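Local atomic coordinates of D-alanyl transferase DltD (Enterococcus faecalis, PDB entry 6O93), a protein that probably transfers D-alanine onto lipoteichoic acid in the Gram-positive cell wall, as a membrane-associated member of the SGNH-hydrolase clan. Residues G45-S50 and T347-W352; A332-C337 and R341-D346; S53-S58 and Q225-I230. All blocks are in the same frame, centred on the assembly; numbering follows the deposited sequence.

Contact 1: residues G45-S50 and T347-W352; sequences GSSELS and TIHLGW. With NA (sodium ion), chain K; PO4 (phosphate ion), chain F; PO4 (phosphate ion), chain G.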
ATOM      1  N   GLY A  45      -1.468  -0.068  -0.506  1.00 19.63           N
ATOM      2  CA  GLY A  45      -1.005  -1.421  -0.263  1.00 18.94           C
ATOM      3  C   GLY A  45      -0.198  -1.962  -1.425  1.00 17.48           C
ATOM      4  O   GLY A  45       0.446  -1.195  -2.146  1.00 16.53           O
ATOM      5  N   SER A  46      -0.226  -3.281  -1.619  1.00 17.00           N
ATOM      6  CA  SER A  46       0.480  -3.896  -2.736  1.00 17.39           C
ATOM      7  C   SER A  46      -0.366  -5.018  -3.337  1.00 17.86           C
ATOM      8  O   SER A  46      -1.573  -4.838  -3.532  1.00 18.80           O
ATOM      9  CB  SER A  46       1.865  -4.380  -2.281  1.00 18.02           C
ATOM     10  OG  SER A  46       1.799  -5.178  -1.114  1.00 19.95           O
ATOM     11  N   SER A  47       0.238  -6.173  -3.644  1.00 17.23           N
ATOM     12  CA  SER A  47      -0.449  -7.175  -4.454  1.00 18.18           C
ATOM     13  C   SER A  47      -1.671  -7.767  -3.759  1.00 18.91           C
ATOM     14  O   SER A  47      -2.556  -8.300  -4.440  1.00 19.05           O
ATOM     15  CB  SER A  47       0.516  -8.299  -4.841  1.00 20.04           C
ATOM     16  OG  SER A  47       1.032  -8.964  -3.700  1.00 21.29           O
ATOM     17  N   GLU A  48      -1.750  -7.691  -2.431  1.00 19.41           N
ATOM     18  CA  GLU A  48      -2.896  -8.265  -1.733  1.00 19.88           C
ATOM     19  C   GLU A  48      -4.201  -7.567  -2.097  1.00 19.54           C
ATOM     20  O   GLU A  48      -5.272  -8.168  -1.960  1.00 19.21           O
ATOM     21  CB  GLU A  48      -2.677  -8.209  -0.218  1.00 20.62           C
ATOM     22  CG  GLU A  48      -2.719  -6.810   0.403  1.00 20.82           C
ATOM     23  CD  GLU A  48      -1.488  -5.981   0.094  1.00 21.25           C
ATOM     24  OE1 GLU A  48      -0.469  -6.559  -0.344  1.00 22.07           O
ATOM     25  OE2 GLU A  48      -1.540  -4.749   0.290  1.00 20.47           O
ATOM     26  N   LEU A  49      -4.135  -6.317  -2.561  1.00 18.97           N
ATOM     27  CA  LEU A  49      -5.342  -5.571  -2.897  1.00 18.18           C
ATOM     28  C   LEU A  49      -6.162  -6.239  -3.996  1.00 19.20           C
ATOM     29  O   LEU A  49      -7.374  -6.009  -4.071  1.00 19.00           O
ATOM     30  CB  LEU A  49      -4.973  -4.149  -3.329  1.00 16.97           C
ATOM     31  CG  LEU A  49      -4.294  -3.276  -2.270  1.00 17.07           C
ATOM     32  CD1 LEU A  49      -3.894  -1.936  -2.861  1.00 17.69           C
ATOM     33  CD2 LEU A  49      -5.200  -3.072  -1.065  1.00 17.42           C
ATOM     34  N   SER A  50      -5.539  -7.054  -4.846  1.00 20.62           N
ATOM     35  CA  SER A  50      -6.237  -7.673  -5.966  1.00 21.86           C
ATOM     36  C   SER A  50      -6.947  -8.968  -5.593  1.00 23.51           C
ATOM     37  O   SER A  50      -7.649  -9.534  -6.438  1.00 23.73           O
ATOM     38  CB  SER A  50      -5.255  -7.950  -7.109  1.00 22.72           C
ATOM     39  OG  SER A  50      -4.285  -8.913  -6.728  1.00 24.86           O
ATOM     40  N   THR A 347      -0.543 -17.698   0.258  1.00 34.33           N
ATOM     41  CA  THR A 347       0.559 -17.773   1.207  1.00 37.63           C
ATOM     42  C   THR A 347       0.675 -16.506   2.046  1.00 36.58           C
ATOM     43  O   THR A 347       0.896 -16.586   3.259  1.00 38.87           O
ATOM     44  CB  THR A 347       1.869 -18.040   0.468  1.00 40.90           C
ATOM     45  OG1 THR A 347       2.018 -17.095  -0.599  1.00 41.13           O
ATOM     46  CG2 THR A 347       1.886 -19.455  -0.097  1.00 43.81           C
ATOM     47  N   ILE A 348       0.516 -15.334   1.432  1.00 32.32           N
ATOM     48  CA  ILE A 348       0.808 -14.085   2.127  1.00 28.61           C
ATOM     49  C   ILE A 348      -0.267 -13.032   1.889  1.00 24.77           C
ATOM     50  O   ILE A 348      -0.226 -11.954   2.491  1.00 23.90           O
ATOM     51  CB  ILE A 348       2.185 -13.541   1.700  1.00 29.83           C
ATOM     52  CG1 ILE A 348       2.215 -13.283   0.191  1.00 29.50           C
ATOM     53  CG2 ILE A 348       3.289 -14.514   2.097  1.00 30.79           C
ATOM     54  CD1 ILE A 348       3.468 -12.572  -0.277  1.00 30.32           C
ATOM     55  N   HIS A 349      -1.232 -13.324   1.023  1.00 24.55           N
ATOM     56  CA  HIS A 349      -2.235 -12.345   0.619  1.00 24.75           C
ATOM     57  C   HIS A 349      -3.537 -12.563   1.381  1.00 23.36           C
ATOM     58  O   HIS A 349      -4.027 -13.693   1.474  1.00 23.61           O
ATOM     59  CB  HIS A 349      -2.487 -12.426  -0.887  1.00 27.51           C
ATOM     60  CG  HIS A 349      -1.270 -12.155  -1.713  1.00 30.69           C
ATOM     61  ND1 HIS A 349      -0.505 -13.160  -2.265  1.00 32.77           N
ATOM     62  CD2 HIS A 349      -0.678 -10.992  -2.070  1.00 30.63           C
ATOM     63  CE1 HIS A 349       0.503 -12.626  -2.933  1.00 32.31           C
ATOM     64  NE2 HIS A 349       0.421 -11.312  -2.830  1.00 31.20           N
ATOM     65  N   LEU A 350      -4.090 -11.475   1.920  1.00 21.23           N
ATOM     66  CA  LEU A 350      -5.376 -11.536   2.599  1.00 21.17           C
ATOM     67  C   LEU A 350      -6.422 -12.175   1.698  1.00 21.89           C
ATOM     68  O   LEU A 350      -6.408 -12.003   0.475  1.00 20.98           O
ATOM     69  CB  LEU A 350      -5.836 -10.133   3.008  1.00 20.24           C
ATOM     70  CG  LEU A 350      -5.119  -9.492   4.197  1.00 20.23           C
ATOM     71  CD1 LEU A 350      -5.438  -8.005   4.264  1.00 20.74           C
ATOM     72  CD2 LEU A 350      -5.512 -10.180   5.492  1.00 20.59           C
ATOM     73  N   GLY A 351      -7.346 -12.908   2.317  1.00 22.89           N
ATOM     74  CA  GLY A 351      -8.370 -13.643   1.610  1.00 23.95           C
ATOM     75  C   GLY A 351      -9.739 -13.452   2.241  1.00 23.31           C
ATOM     76  O   GLY A 351     -10.016 -12.451   2.904  1.00 22.14           O
ATOM     77  N   TRP A 352     -10.590 -14.454   2.028  1.00 24.66           N
ATOM     78  CA  TRP A 352     -12.012 -14.380   2.347  1.00 25.19           C
ATOM     79  C   TRP A 352     -12.278 -13.816   3.738  1.00 25.09           C
ATOM     80  O   TRP A 352     -12.817 -12.713   3.868  1.00 24.64           O
ATOM     81  CB  TRP A 352     -12.645 -15.767   2.211  1.00 26.60           C
ATOM     82  CG  TRP A 352     -12.473 -16.362   0.846  1.00 27.03           C
ATOM     83  CD1 TRP A 352     -13.320 -16.234  -0.215  1.00 27.66           C
ATOM     84  CD2 TRP A 352     -11.383 -17.172   0.394  1.00 27.76           C
ATOM     85  NE1 TRP A 352     -12.825 -16.915  -1.301  1.00 28.65           N
ATOM     86  CE2 TRP A 352     -11.636 -17.500  -0.952  1.00 28.84           C
ATOM     87  CE3 TRP A 352     -10.216 -17.652   0.997  1.00 27.22           C
ATOM     88  CZ2 TRP A 352     -10.767 -18.286  -1.705  1.00 29.22           C
ATOM     89  CZ3 TRP A 352      -9.356 -18.432   0.247  1.00 28.10           C
ATOM     90  CH2 TRP A 352      -9.635 -18.741  -1.088  1.00 28.85           C
TER
HETATM   91 NA    NA K 510       1.617  -7.878  -0.360  1.00 45.55          NA
HETATM   92  P   PO4 F 505       4.386  -7.376  -2.697  1.00 52.63           P
HETATM   93  O1  PO4 F 505       5.018  -6.027  -2.953  1.00 51.99           O
HETATM   94  O2  PO4 F 505       4.688  -7.809  -1.281  1.00 53.62           O
HETATM   95  O3  PO4 F 505       4.946  -8.391  -3.665  1.00 53.22           O
HETATM   96  O4  PO4 F 505       2.892  -7.283  -2.887  1.00 51.96           O
HETATM   97  P   PO4 G 506       5.732 -17.232  -0.282  1.00 56.34           P
HETATM   98  O1  PO4 G 506       6.684 -16.059  -0.333  1.00 56.76           O
HETATM   99  O2  PO4 G 506       4.455 -16.873  -1.005  1.00 56.48           O
HETATM  100  O3  PO4 G 506       5.426 -17.564   1.158  1.00 55.38           O
HETATM  101  O4  PO4 G 506       6.365 -18.430  -0.950  1.00 57.43           O
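The probable catalytic centre of this SGNH-type fold forms where Ser-47, in the loop after strand 40-44, meets His-349, in the loop before helix 352-367. His-349 NE2 donates a hydrogen bond to Ser-47 OG across 2.6 Å, and the hydroxyl lies only 10° out of the imidazole plane, so it is met at the ring edge. A first torsion of -60° sets His-349 CG beside its own backbone N, and from there the ring reaches the serine although its CB does not point that way. The edge also runs past the backbone of the 3-10 segment 47-50, with His-349 CD2 3.5 Å from Glu-48 N. Beyond the ring, Asp-346 OD1 takes the hydrogen bond of His-349 ND1; Ser-47, His-349 and Asp-346 are joined in this hydrogen-bonded relay, consistent with the Ser-His-Asp triad of the SGNH clan. Ser-47 OG has a second partner, donating to O4 of a phosphate ion at 2.6 Å. The backbone N of Ser-47 donates another hydrogen bond to the same oxygen, 3.0 Å long, so this anion, probably from the crystallisation liquor, sits against the serine. A sodium ion lies beside it, bound by Glu-48 OE1 at 2.5 Å. Ser-46 OG, at 2.8 Å from the sodium, that phosphate O4 and Ser-104 complete its ligands. The other carboxylate oxygen, Glu-48 OE2, accepts from Ser-46 N at 2.7 Å, which helps fix the rotation of the metal-binding group.

Contact 2: residues A332-C337 and R341-D346; sequences ADFSTC and RYFMAD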
ATOM      1  N   ALA A 332      -5.094  -2.148  12.989  1.00 24.42           N
ATOM      2  CA  ALA A 332      -5.753  -3.454  12.958  1.00 24.57           C
ATOM      3  C   ALA A 332      -4.662  -4.500  12.757  1.00 24.48           C
ATOM      4  O   ALA A 332      -4.270  -4.809  11.631  1.00 24.07           O
ATOM      5  CB  ALA A 332      -6.808  -3.510  11.858  1.00 24.48           C
ATOM      6  N   ASP A 333      -4.167  -5.047  13.865  1.00 24.95           N
ATOM      7  CA  ASP A 333      -3.062  -6.005  13.839  1.00 23.83           C
ATOM      8  C   ASP A 333      -3.640  -7.414  13.802  1.00 22.28           C
ATOM      9  O   ASP A 333      -4.068  -7.950  14.827  1.00 23.12           O
ATOM     10  CB  ASP A 333      -2.156  -5.810  15.051  1.00 24.94           C
ATOM     11  CG  ASP A 333      -0.971  -6.758  15.053  1.00 26.12           C
ATOM     12  OD1 ASP A 333      -0.769  -7.466  14.043  1.00 25.52           O
ATOM     13  OD2 ASP A 333      -0.242  -6.798  16.068  1.00 27.14           O
ATOM     14  N   PHE A 334      -3.644  -8.022  12.618  1.00 21.02           N
ATOM     15  CA  PHE A 334      -4.083  -9.400  12.454  1.00 21.50           C
ATOM     16  C   PHE A 334      -2.910 -10.372  12.314  1.00 21.19           C
ATOM     17  O   PHE A 334      -3.100 -11.499  11.845  1.00 20.17           O
ATOM     18  CB  PHE A 334      -5.013  -9.516  11.245  1.00 21.67           C
ATOM     19  CG  PHE A 334      -6.278  -8.712  11.372  1.00 22.82           C
ATOM     20  CD1 PHE A 334      -7.245  -9.058  12.300  1.00 24.25           C
ATOM     21  CD2 PHE A 334      -6.505  -7.618  10.554  1.00 22.69           C
ATOM     22  CE1 PHE A 334      -8.410  -8.323  12.416  1.00 25.25           C
ATOM     23  CE2 PHE A 334      -7.668  -6.879  10.665  1.00 22.89           C
ATOM     24  CZ  PHE A 334      -8.621  -7.232  11.597  1.00 24.60           C
ATOM     25  N   SER A 335      -1.703  -9.962  12.716  1.00 21.38           N
ATOM     26  CA  SER A 335      -0.549 -10.845  12.605  1.00 21.93           C
ATOM     27  C   SER A 335      -0.660 -12.058  13.520  1.00 23.22           C
ATOM     28  O   SER A 335      -0.020 -13.080  13.252  1.00 22.90           O
ATOM     29  CB  SER A 335       0.740 -10.077  12.913  1.00 21.80           C
ATOM     30  OG  SER A 335       0.753  -9.609  14.252  1.00 22.62           O
ATOM     31  N   THR A 336      -1.455 -11.969  14.586  1.00 24.44           N
ATOM     32  CA  THR A 336      -1.686 -13.099  15.476  1.00 27.83           C
ATOM     33  C   THR A 336      -2.764 -14.046  14.966  1.00 28.95           C
ATOM     34  O   THR A 336      -3.061 -15.038  15.642  1.00 30.06           O
ATOM     35  CB  THR A 336      -2.077 -12.602  16.871  1.00 29.28           C
ATOM     36  OG1 THR A 336      -3.169 -11.680  16.759  1.00 30.04           O
ATOM     37  CG2 THR A 336      -0.896 -11.918  17.548  1.00 28.24           C
ATOM     38  N   CYS A 337      -3.354 -13.766  13.800  1.00 28.07           N
ATOM     39  CA  CYS A 337      -4.402 -14.598  13.222  1.00 29.03           C
ATOM     40  C   CYS A 337      -3.856 -15.620  12.234  1.00 29.18           C
ATOM     41  O   CYS A 337      -4.582 -16.054  11.327  1.00 28.03           O
ATOM     42  CB  CYS A 337      -5.451 -13.716  12.543  1.00 30.50           C
ATOM     43  SG  CYS A 337      -6.216 -12.502  13.643  1.00 33.43           S
ATOM     44  N   ARG A 341      -8.523 -20.100  10.090  1.00 39.58           N
ATOM     45  CA  ARG A 341      -8.781 -20.789   8.834  1.00 41.11           C
ATOM     46  C   ARG A 341      -9.495 -19.871   7.848  1.00 37.97           C
ATOM     47  O   ARG A 341     -10.347 -19.064   8.229  1.00 36.33           O
ATOM     48  CB  ARG A 341      -9.620 -22.041   9.084  1.00 46.52           C
ATOM     49  CG  ARG A 341      -9.038 -22.972  10.135  1.00 51.37           C
ATOM     50  CD  ARG A 341      -9.924 -24.185  10.359  1.00 56.43           C
ATOM     51  NE  ARG A 341     -10.056 -24.995   9.152  1.00 59.79           N
ATOM     52  CZ  ARG A 341     -10.712 -26.150   9.093  1.00 63.75           C
ATOM     53  NH1 ARG A 341     -11.301 -26.641  10.177  1.00 65.43           N
ATOM     54  NH2 ARG A 341     -10.778 -26.818   7.948  1.00 65.21           N
ATOM     55  N   TYR A 342      -9.138 -20.000   6.571  1.00 37.14           N
ATOM     56  CA  TYR A 342      -9.752 -19.246   5.480  1.00 36.28           C
ATOM     57  C   TYR A 342      -9.493 -17.747   5.594  1.00 32.12           C
ATOM     58  O   TYR A 342     -10.168 -16.945   4.939  1.00 30.76           O
ATOM     59  CB  TYR A 342     -11.259 -19.516   5.410  1.00 39.94           C
ATOM     60  CG  TYR A 342     -11.621 -20.976   5.562  1.00 44.26           C
ATOM     61  CD1 TYR A 342     -11.173 -21.920   4.647  1.00 46.44           C
ATOM     62  CD2 TYR A 342     -12.409 -21.410   6.618  1.00 46.53           C
ATOM     63  CE1 TYR A 342     -11.499 -23.257   4.783  1.00 48.60           C
ATOM     64  CE2 TYR A 342     -12.742 -22.745   6.761  1.00 49.18           C
ATOM     65  CZ  TYR A 342     -12.283 -23.664   5.841  1.00 50.47           C
ATOM     66  OH  TYR A 342     -12.610 -24.994   5.980  1.00 53.69           O
ATOM     67  N   PHE A 343      -8.516 -17.354   6.413  1.00 29.57           N
ATOM     68  CA  PHE A 343      -8.190 -15.942   6.584  1.00 26.28           C
ATOM     69  C   PHE A 343      -7.425 -15.400   5.382  1.00 24.68           C
ATOM     70  O   PHE A 343      -7.669 -14.270   4.941  1.00 22.16           O
ATOM     71  CB  PHE A 343      -7.374 -15.758   7.865  1.00 25.06           C
ATOM     72  CG  PHE A 343      -7.451 -14.376   8.453  1.00 22.74           C
ATOM     73  CD1 PHE A 343      -8.502 -14.020   9.282  1.00 22.52           C
ATOM     74  CD2 PHE A 343      -6.463 -13.442   8.197  1.00 21.89           C
ATOM     75  CE1 PHE A 343      -8.574 -12.753   9.836  1.00 20.74           C
ATOM     76  CE2 PHE A 343      -6.528 -12.175   8.748  1.00 20.90           C
ATOM     77  CZ  PHE A 343      -7.586 -11.831   9.570  1.00 20.32           C
ATOM     78  N   MET A 344      -6.506 -16.192   4.843  1.00 25.16           N
ATOM     79  CA  MET A 344      -5.670 -15.786   3.727  1.00 24.94           C
ATOM     80  C   MET A 344      -6.174 -16.413   2.433  1.00 25.97           C
ATOM     81  O   MET A 344      -6.800 -17.476   2.438  1.00 26.43           O
ATOM     82  CB  MET A 344      -4.216 -16.197   3.969  1.00 25.64           C
ATOM     83  CG  MET A 344      -3.652 -15.707   5.291  1.00 25.11           C
ATOM     84  SD  MET A 344      -3.729 -13.916   5.446  1.00 24.96           S
ATOM     85  CE  MET A 344      -2.399 -13.411   4.354  1.00 24.41           C
ATOM     86  N   ALA A 345      -5.899 -15.733   1.320  1.00 26.25           N
ATOM     87  CA  ALA A 345      -6.230 -16.280   0.010  1.00 27.42           C
ATOM     88  C   ALA A 345      -5.193 -17.292  -0.449  1.00 26.74           C
ATOM     89  O   ALA A 345      -5.525 -18.227  -1.184  1.00 27.95           O
ATOM     90  CB  ALA A 345      -6.349 -15.155  -1.020  1.00 28.15           C
ATOM     91  N   ASP A 346      -3.946 -17.123  -0.025  1.00 27.17           N
ATOM     92  CA  ASP A 346      -2.873 -18.022  -0.421  1.00 28.76           C
ATOM     93  C   ASP A 346      -1.781 -18.006   0.642  1.00 31.25           C
ATOM     94  O   ASP A 346      -2.061 -18.261   1.817  1.00 32.74           O
ATOM     95  CB  ASP A 346      -2.334 -17.628  -1.801  1.00 26.63           C
ATOM     96  CG  ASP A 346      -2.091 -16.136  -1.930  1.00 23.68           C
ATOM     97  OD1 ASP A 346      -1.310 -15.579  -1.128  1.00 22.36           O
ATOM     98  OD2 ASP A 346      -2.682 -15.518  -2.841  1.00 23.58           O
TER
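A first torsion of -156° swings the ring of Phe-343 away from its backbone N, while Phe-334 (-62°) and Cys-337 carry their side chains beside theirs; Phe-334 thereby meets the CZ end of the Phe-343 ring and Cys-337 CB its face. Phe-343 CZ touches Phe-334 CG at 3.8 Å. Phe-334 CG lies at the edge of the Phe-343 ring, near its plane, whereas CZ meets the Phe-334 ring obliquely. The ring centroids are 5.7 Å apart with planes at 55°, an oblique pair whose side chains cross at about a right angle. Phe-334 CB takes part as well, 3.9 Å from Phe-343 CE2. Cys-337 approaches from another direction: its CB lies over a face of Phe-343, 4.1 Å from the ring centroid and close to the normal, a CH-pi contact. The sulfur stands further out and oblique, with Cys-337 SG 4.8 Å from that centroid. Phe-334 and Cys-337 can address one ring together because they begin and end a type I beta turn, closed by Cys-337 N to Phe-334 O at 3.0 Å. Just before this turn Asp-333 OD1 accepts from both Ser-335 N, an Asx turn, and Ser-335 OG. The contact joins the end of strand 331-333, an outermost strand of the parallel sheet, to the loop leading to helix 352-367; Phe-334 also packs on Ala-357, Val-358 and Gln-361 of that helix, and Ser-335 lies against helix 309-324.

Contact 3: residues S53-S58 and Q225-I230; sequences SAFHPS and QLAGKI
Phe-55 lays one face of its ring over Ala-227 on helix 220-233, the methyl carbon CB standing 3.6 Å from the ring centroid and 17° off the normal. This CH-pi contact is displaced toward the rim, where Phe-55 CZ comes to 3.3 Å from Ala-227 CA, so the ring rests on the helix backbone as well as the methyl. Two larger side chains meet the ring's far end: Leu-226 CG is 4.1 Å from Phe-55 CZ, and Ile-230 CD1, one helical turn on, approaches the same atom obliquely at 4.2 Å. The opposite face of the ring is backed by Ala-54 CB, and the phenyl group is thereby held between the methyls of two alanines. With a first torsion of -43°, Phe-55 CG stays beside its backbone N and the ring extends toward the helix. Phe-55 sits in the type I turn from Ser-53 to His-56, in which Ser-53 OG accepts from Phe-55 N at 3.3 Å, an ST turn. His-56 then caps helix 57-63 at the N-cap position, its ND1 accepting from Ser-58 N at 3.1 Å with the donor near the imidazole plane. The contact thus ties the turn leading into helix 57-63 to the flank of helix 220-233. Helix 352-367 borders both partners, with Trp-352 against Ser-53 and Arg-353 against Ala-227, while strand 69-73 packs behind His-56 and Pro-57.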
ATOM      1  N   SER A  53     -12.976 -10.988  -3.576  1.00 24.25           N
ATOM      2  CA  SER A  53     -13.995 -11.991  -3.299  1.00 24.65           C
ATOM      3  C   SER A  53     -15.237 -11.245  -2.832  1.00 25.54           C
ATOM      4  O   SER A  53     -15.270 -10.013  -2.809  1.00 24.28           O
ATOM      5  CB  SER A  53     -13.520 -13.008  -2.257  1.00 24.85           C
ATOM      6  OG  SER A  53     -13.459 -12.426  -0.965  1.00 24.48           O
ATOM      7  N   ALA A  54     -16.267 -12.003  -2.452  1.00 28.48           N
ATOM      8  CA  ALA A  54     -17.484 -11.384  -1.942  1.00 29.56           C
ATOM      9  C   ALA A  54     -17.224 -10.557  -0.689  1.00 27.79           C
ATOM     10  O   ALA A  54     -18.033  -9.686  -0.355  1.00 27.56           O
ATOM     11  CB  ALA A  54     -18.534 -12.456  -1.648  1.00 31.48           C
ATOM     12  N   PHE A  55     -16.109 -10.799  -0.002  1.00 26.23           N
ATOM     13  CA  PHE A  55     -15.809 -10.151   1.266  1.00 24.02           C
ATOM     14  C   PHE A  55     -14.698  -9.121   1.152  1.00 23.20           C
ATOM     15  O   PHE A  55     -14.284  -8.559   2.173  1.00 21.74           O
ATOM     16  CB  PHE A  55     -15.447 -11.218   2.301  1.00 23.70           C
ATOM     17  CG  PHE A  55     -16.352 -12.406   2.251  1.00 24.14           C
ATOM     18  CD1 PHE A  55     -17.543 -12.414   2.954  1.00 24.25           C
ATOM     19  CD2 PHE A  55     -16.033 -13.500   1.467  1.00 24.55           C
ATOM     20  CE1 PHE A  55     -18.391 -13.499   2.891  1.00 25.60           C
ATOM     21  CE2 PHE A  55     -16.876 -14.587   1.401  1.00 26.24           C
ATOM     22  CZ  PHE A  55     -18.058 -14.586   2.113  1.00 26.69           C
ATOM     23  N   HIS A  56     -14.205  -8.864  -0.054  1.00 23.53           N
ATOM     24  CA  HIS A  56     -13.272  -7.771  -0.270  1.00 22.47           C
ATOM     25  C   HIS A  56     -13.972  -6.440   0.005  1.00 21.77           C
ATOM     26  O   HIS A  56     -15.148  -6.276  -0.337  1.00 21.07           O
ATOM     27  CB  HIS A  56     -12.753  -7.815  -1.707  1.00 23.24           C
ATOM     28  CG  HIS A  56     -11.591  -6.909  -1.971  1.00 22.15           C
ATOM     29  ND1 HIS A  56     -11.734  -5.555  -2.185  1.00 21.65           N
ATOM     30  CD2 HIS A  56     -10.267  -7.168  -2.083  1.00 21.68           C
ATOM     31  CE1 HIS A  56     -10.548  -5.017  -2.405  1.00 20.90           C
ATOM     32  NE2 HIS A  56      -9.640  -5.974  -2.349  1.00 20.79           N
ATOM     33  N   PRO A  57     -13.286  -5.471   0.621  1.00 21.92           N
ATOM     34  CA  PRO A  57     -13.957  -4.199   0.942  1.00 21.73           C
ATOM     35  C   PRO A  57     -14.584  -3.508  -0.256  1.00 22.64           C
ATOM     36  O   PRO A  57     -15.617  -2.847  -0.102  1.00 23.63           O
ATOM     37  CB  PRO A  57     -12.829  -3.357   1.552  1.00 20.85           C
ATOM     38  CG  PRO A  57     -11.878  -4.356   2.109  1.00 20.98           C
ATOM     39  CD  PRO A  57     -11.917  -5.522   1.166  1.00 21.19           C
ATOM     40  N   SER A  58     -13.990  -3.626  -1.446  1.00 22.63           N
ATOM     41  CA  SER A  58     -14.585  -3.017  -2.631  1.00 22.39           C
ATOM     42  C   SER A  58     -15.945  -3.623  -2.949  1.00 23.20           C
ATOM     43  O   SER A  58     -16.836  -2.923  -3.444  1.00 23.35           O
ATOM     44  CB  SER A  58     -13.649  -3.171  -3.832  1.00 22.26           C
ATOM     45  OG  SER A  58     -12.463  -2.415  -3.660  1.00 20.32           O
ATOM     46  N   GLN A 225     -19.280 -17.027   8.519  1.00 36.10           N
ATOM     47  CA  GLN A 225     -19.573 -18.426   8.226  1.00 40.49           C
ATOM     48  C   GLN A 225     -19.643 -18.672   6.724  1.00 37.85           C
ATOM     49  O   GLN A 225     -19.144 -19.691   6.232  1.00 38.40           O
ATOM     50  CB  GLN A 225     -20.885 -18.835   8.896  1.00 46.99           C
ATOM     51  CG  GLN A 225     -20.830 -18.841  10.417  1.00 52.14           C
ATOM     52  CD  GLN A 225     -22.185 -19.106  11.050  1.00 58.56           C
ATOM     53  OE1 GLN A 225     -23.227 -18.820  10.458  1.00 60.47           O
ATOM     54  NE2 GLN A 225     -22.175 -19.657  12.259  1.00 61.50           N
ATOM     55  N   LEU A 226     -20.263 -17.754   5.979  1.00 35.63           N
ATOM     56  CA  LEU A 226     -20.354 -17.915   4.531  1.00 34.71           C
ATOM     57  C   LEU A 226     -18.971 -17.891   3.890  1.00 33.15           C
ATOM     58  O   LEU A 226     -18.713 -18.620   2.924  1.00 34.01           O
ATOM     59  CB  LEU A 226     -21.240 -16.820   3.939  1.00 34.09           C
ATOM     60  CG  LEU A 226     -21.452 -16.862   2.424  1.00 34.78           C
ATOM     61  CD1 LEU A 226     -22.233 -18.104   2.026  1.00 37.59           C
ATOM     62  CD2 LEU A 226     -22.160 -15.605   1.947  1.00 34.61           C
ATOM     63  N   ALA A 227     -18.067 -17.062   4.415  1.00 31.34           N
ATOM     64  CA  ALA A 227     -16.719 -16.993   3.861  1.00 31.49           C
ATOM     65  C   ALA A 227     -15.994 -18.323   4.012  1.00 33.44           C
ATOM     66  O   ALA A 227     -15.217 -18.717   3.135  1.00 33.59           O
ATOM     67  CB  ALA A 227     -15.931 -15.871   4.535  1.00 29.69           C
ATOM     68  N   GLY A 228     -16.235 -19.030   5.117  1.00 35.69           N
ATOM     69  CA  GLY A 228     -15.634 -20.342   5.287  1.00 37.55           C
ATOM     70  C   GLY A 228     -16.143 -21.348   4.274  1.00 40.32           C
ATOM     71  O   GLY A 228     -15.371 -22.150   3.740  1.00 41.35           O
ATOM     72  N   LYS A 229     -17.447 -21.320   3.992  1.00 41.73           N
ATOM     73  CA  LYS A 229     -18.018 -22.251   3.025  1.00 43.82           C
ATOM     74  C   LYS A 229     -17.487 -21.978   1.623  1.00 42.13           C
ATOM     75  O   LYS A 229     -17.079 -22.903   0.911  1.00 43.72           O
ATOM     76  CB  LYS A 229     -19.545 -22.160   3.052  1.00 46.60           C
ATOM     77  CG  LYS A 229     -20.166 -22.589   4.372  1.00 50.36           C
ATOM     78  CD  LYS A 229     -21.679 -22.441   4.346  1.00 53.37           C
ATOM     79  CE  LYS A 229     -22.306 -22.896   5.655  1.00 56.78           C
ATOM     80  NZ  LYS A 229     -23.787 -22.727   5.654  1.00 59.18           N
ATOM     81  N   ILE A 230     -17.483 -20.710   1.204  1.00 39.80           N
ATOM     82  CA  ILE A 230     -16.984 -20.369  -0.127  1.00 39.58           C
ATOM     83  C   ILE A 230     -15.499 -20.687  -0.235  1.00 39.95           C
ATOM     84  O   ILE A 230     -15.041 -21.257  -1.232  1.00 42.23           O
ATOM     85  CB  ILE A 230     -17.274 -18.890  -0.443  1.00 37.45           C
ATOM     86  CG1 ILE A 230     -18.763 -18.703  -0.752  1.00 38.51           C
ATOM     87  CG2 ILE A 230     -16.401 -18.410  -1.602  1.00 36.41           C
ATOM     88  CD1 ILE A 230     -19.193 -17.253  -0.907  1.00 37.01           C
TER

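Contact 1 joins parts of the chain 297 residues apart, and both other contacts fall within the loop it closes: contact 3 comes first and contact 2 later, in series. Their centres lie about 10 Å (contacts 1 and 2), 14 Å (1 and 3) and 13 Å (2 and 3) apart. The N-cap and first turn of helix 352-367 link them, since Gly-351 N reaches Phe-343 O at 3.0 Å, a probable hydrogen bond, and Trp-352 packs on Ile-230. A hydrogen bond from His-56 NE2 to Leu-49 O joins contacts 1 and 3 directly. The probable catalytic loops at the parallel sheet are thus connected through Trp-352 to helix 220-233.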